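Local atomic coordinates of hypothetical protein PA2218 (Pseudomonas aeruginosa, PDB entry 2HDW), a protein that is uncharacterized but has an alpha/beta hydrolase fold and probably acts as a hydrolase. Residues A[310-315]-A[353-358]. Numbering follows the deposited sequence.
Sequences LLIHGE and RIPFDR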
loop_
_atom_site.group_PDB
_atom_site.type_symbol
_atom_site.label_atom_id
_atom_site.label_comp_id
_atom_site.label_asym_id
_atom_site.label_seq_id
_atom_site.Cartn_x
_atom_site.Cartn_y
_atom_site.Cartn_z
ATOM N N LEU A 310 -11.844 -9.541 2.219
ATOM C CA LEU A 310 -12.653 -9.052 1.110
ATOM C C LEU A 310 -11.676 -8.491 0.084
ATOM O O LEU A 310 -11.070 -7.446 0.309
ATOM C CB LEU A 310 -13.614 -7.946 1.569
ATOM C CG LEU A 310 -14.317 -7.179 0.435
ATOM C CD1 LEU A 310 -15.133 -8.151 -0.420
ATOM C CD2 LEU A 310 -15.216 -6.092 1.008
ATOM N N LEU A 311 -11.491 -9.195 -1.024
ATOM C CA LEU A 311 -10.591 -8.714 -2.062
ATOM C C LEU A 311 -11.455 -8.042 -3.125
ATOM O O LEU A 311 -12.387 -8.651 -3.649
ATOM C CB LEU A 311 -9.793 -9.874 -2.662
ATOM C CG LEU A 311 -8.980 -10.682 -1.640
ATOM C CD1 LEU A 311 -9.820 -11.861 -1.171
ATOM C CD2 LEU A 311 -7.683 -11.196 -2.271
ATOM N N ILE A 312 -11.149 -6.784 -3.424
ATOM C CA ILE A 312 -11.907 -6.003 -4.399
ATOM C C ILE A 312 -11.055 -5.758 -5.644
ATOM O O ILE A 312 -9.881 -5.428 -5.529
ATOM C CB ILE A 312 -12.321 -4.643 -3.778
ATOM C CG1 ILE A 312 -13.034 -4.892 -2.445
ATOM C CG2 ILE A 312 -13.218 -3.863 -4.739
ATOM C CD1 ILE A 312 -13.492 -3.632 -1.720
ATOM N N HIS A 313 -11.640 -5.910 -6.831
ATOM C CA HIS A 313 -10.870 -5.716 -8.057
ATOM C C HIS A 313 -11.723 -5.371 -9.279
ATOM O O HIS A 313 -12.827 -5.898 -9.457
ATOM C CB HIS A 313 -10.044 -6.974 -8.361
ATOM C CG HIS A 313 -8.672 -6.682 -8.887
ATOM N ND1 HIS A 313 -7.524 -7.049 -8.216
ATOM C CD2 HIS A 313 -8.264 -6.014 -9.991
ATOM C CE1 HIS A 313 -6.468 -6.615 -8.881
ATOM N NE2 HIS A 313 -6.888 -5.983 -9.961
ATOM N N GLY A 314 -11.197 -4.480 -10.114
ATOM C CA GLY A 314 -11.894 -4.084 -11.319
ATOM C C GLY A 314 -11.906 -5.212 -12.333
ATOM O O GLY A 314 -10.907 -5.917 -12.510
ATOM N N GLU A 315 -13.045 -5.381 -12.995
ATOM C CA GLU A 315 -13.248 -6.418 -14.003
ATOM C C GLU A 315 -12.236 -6.362 -15.151
ATOM O O GLU A 315 -11.749 -7.396 -15.615
ATOM C CB GLU A 315 -14.659 -6.280 -14.591
ATOM C CG GLU A 315 -15.034 -7.328 -15.632
ATOM C CD GLU A 315 -16.064 -6.812 -16.638
ATOM O OE1 GLU A 315 -16.691 -5.764 -16.379
ATOM O OE2 GLU A 315 -16.248 -7.460 -17.691
ATOM N N ARG A 353 -16.344 4.137 -8.711
ATOM C CA ARG A 353 -15.795 2.817 -9.011
ATOM C C ARG A 353 -15.336 2.122 -7.726
ATOM O O ARG A 353 -15.384 0.894 -7.620
ATOM C CB ARG A 353 -14.623 2.939 -9.995
ATOM C CG ARG A 353 -14.987 3.595 -11.329
ATOM C CD ARG A 353 -16.051 2.796 -12.063
ATOM N NE ARG A 353 -16.549 3.476 -13.258
ATOM C CZ ARG A 353 -15.864 3.628 -14.387
ATOM N NH1 ARG A 353 -14.634 3.148 -14.494
ATOM N NH2 ARG A 353 -16.418 4.257 -15.415
ATOM N N ILE A 354 -14.884 2.913 -6.758
ATOM C CA ILE A 354 -14.444 2.359 -5.472
ATOM C C ILE A 354 -15.685 2.115 -4.618
ATOM O O ILE A 354 -16.425 3.050 -4.310
ATOM C CB ILE A 354 -13.512 3.336 -4.717
ATOM C CG1 ILE A 354 -12.295 3.678 -5.585
ATOM C CG2 ILE A 354 -13.056 2.702 -3.408
ATOM C CD1 ILE A 354 -11.380 4.742 -4.974
ATOM N N PRO A 355 -15.933 0.852 -4.220
ATOM C CA PRO A 355 -17.106 0.520 -3.399
ATOM C C PRO A 355 -16.958 0.861 -1.914
ATOM O O PRO A 355 -16.861 -0.031 -1.072
ATOM C CB PRO A 355 -17.277 -0.979 -3.638
ATOM C CG PRO A 355 -15.866 -1.448 -3.761
ATOM C CD PRO A 355 -15.207 -0.371 -4.618
ATOM N N PHE A 356 -16.956 2.153 -1.594
ATOM C CA PHE A 356 -16.805 2.574 -0.208
ATOM C C PHE A 356 -17.959 2.128 0.682
ATOM O O PHE A 356 -17.744 1.821 1.852
ATOM C CB PHE A 356 -16.627 4.093 -0.122
ATOM C CG PHE A 356 -15.241 4.560 -0.477
ATOM C CD1 PHE A 356 -14.144 4.153 0.276
ATOM C CD2 PHE A 356 -15.037 5.422 -1.549
ATOM C CE1 PHE A 356 -12.862 4.597 -0.030
ATOM C CE2 PHE A 356 -13.757 5.877 -1.869
ATOM C CZ PHE A 356 -12.669 5.466 -1.111
ATOM N N ASP A 357 -19.179 2.095 0.146
ATOM C CA ASP A 357 -20.320 1.649 0.949
ATOM C C ASP A 357 -20.012 0.239 1.455
ATOM O O ASP A 357 -20.121 -0.042 2.649
ATOM C CB ASP A 357 -21.607 1.601 0.113
ATOM C CG ASP A 357 -22.193 2.981 -0.172
ATOM O OD1 ASP A 357 -21.533 3.999 0.112
ATOM O OD2 ASP A 357 -23.329 3.037 -0.698
ATOM N N ARG A 358 -19.626 -0.638 0.530
ATOM C CA ARG A 358 -19.296 -2.025 0.846
ATOM C C ARG A 358 -18.103 -2.154 1.773
ATOM O O ARG A 358 -18.074 -3.030 2.630
ATOM C CB ARG A 358 -19.008 -2.807 -0.433
ATOM C CG ARG A 358 -20.076 -3.814 -0.812
ATOM C CD ARG A 358 -19.731 -5.227 -0.354
ATOM N NE ARG A 358 -19.714 -5.383 1.094
ATOM C CZ ARG A 358 -19.457 -6.532 1.720
ATOM N NH1 ARG A 358 -19.200 -7.626 1.016
ATOM N NH2 ARG A 358 -19.455 -6.587 3.050
#
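In this alpha/beta hydrolase fold the C-terminal helix 356-366 packs on one face of the central sheet, and its first turn meets strand 309-314 through two pairs: Ile-312 with Pro-355 and Leu-310 with Arg-358. Pro-355, the N-cap residue of the helix, lays the CG corner of its ring in the fork of Ile-312, 3.7 Å from CG2 and 3.8 Å from CD1. The ring's CD, 4.0 Å from the same Ile-312 CG2, widens the patch. With CG2 of Ile-312 anti to the backbone N and CG1 anti to the carbonyl carbon (chi1 -53°), both branches can reach the proline, and the two side chains run past one another, pointing opposite ways. Pro-355 is also the centre of an inverse gamma turn, in which Phe-356 N bonds back to Ile-354 O at 2.9 Å; this tight bend leads the chain into the helix with the pyrrolidine ring facing the strand. One helical turn on, Arg-358 turns one face of its guanidinium to Leu-310, whose CD2 stands above it, offset toward the rim and 4.3 Å from Arg-358 NH1. This is a loose van der Waals contact of a methyl with the face of the guanidinium, while the charge of Arg-358 is met by a salt bridge from NH1 to Glu-335 of strand 334-339, where its side chain also rests on Leu-337. The backbone of Leu-310 and Ile-312 bonds to strand 197-201, and that of Leu-311 to strand 334-339, the outermost strand on this side of the sheet. Beyond the contact, Phe-356 points away from strand 309-314 and packs edge-to-face with Tyr-116, tying the start of the C-terminal helix to helix 112-122.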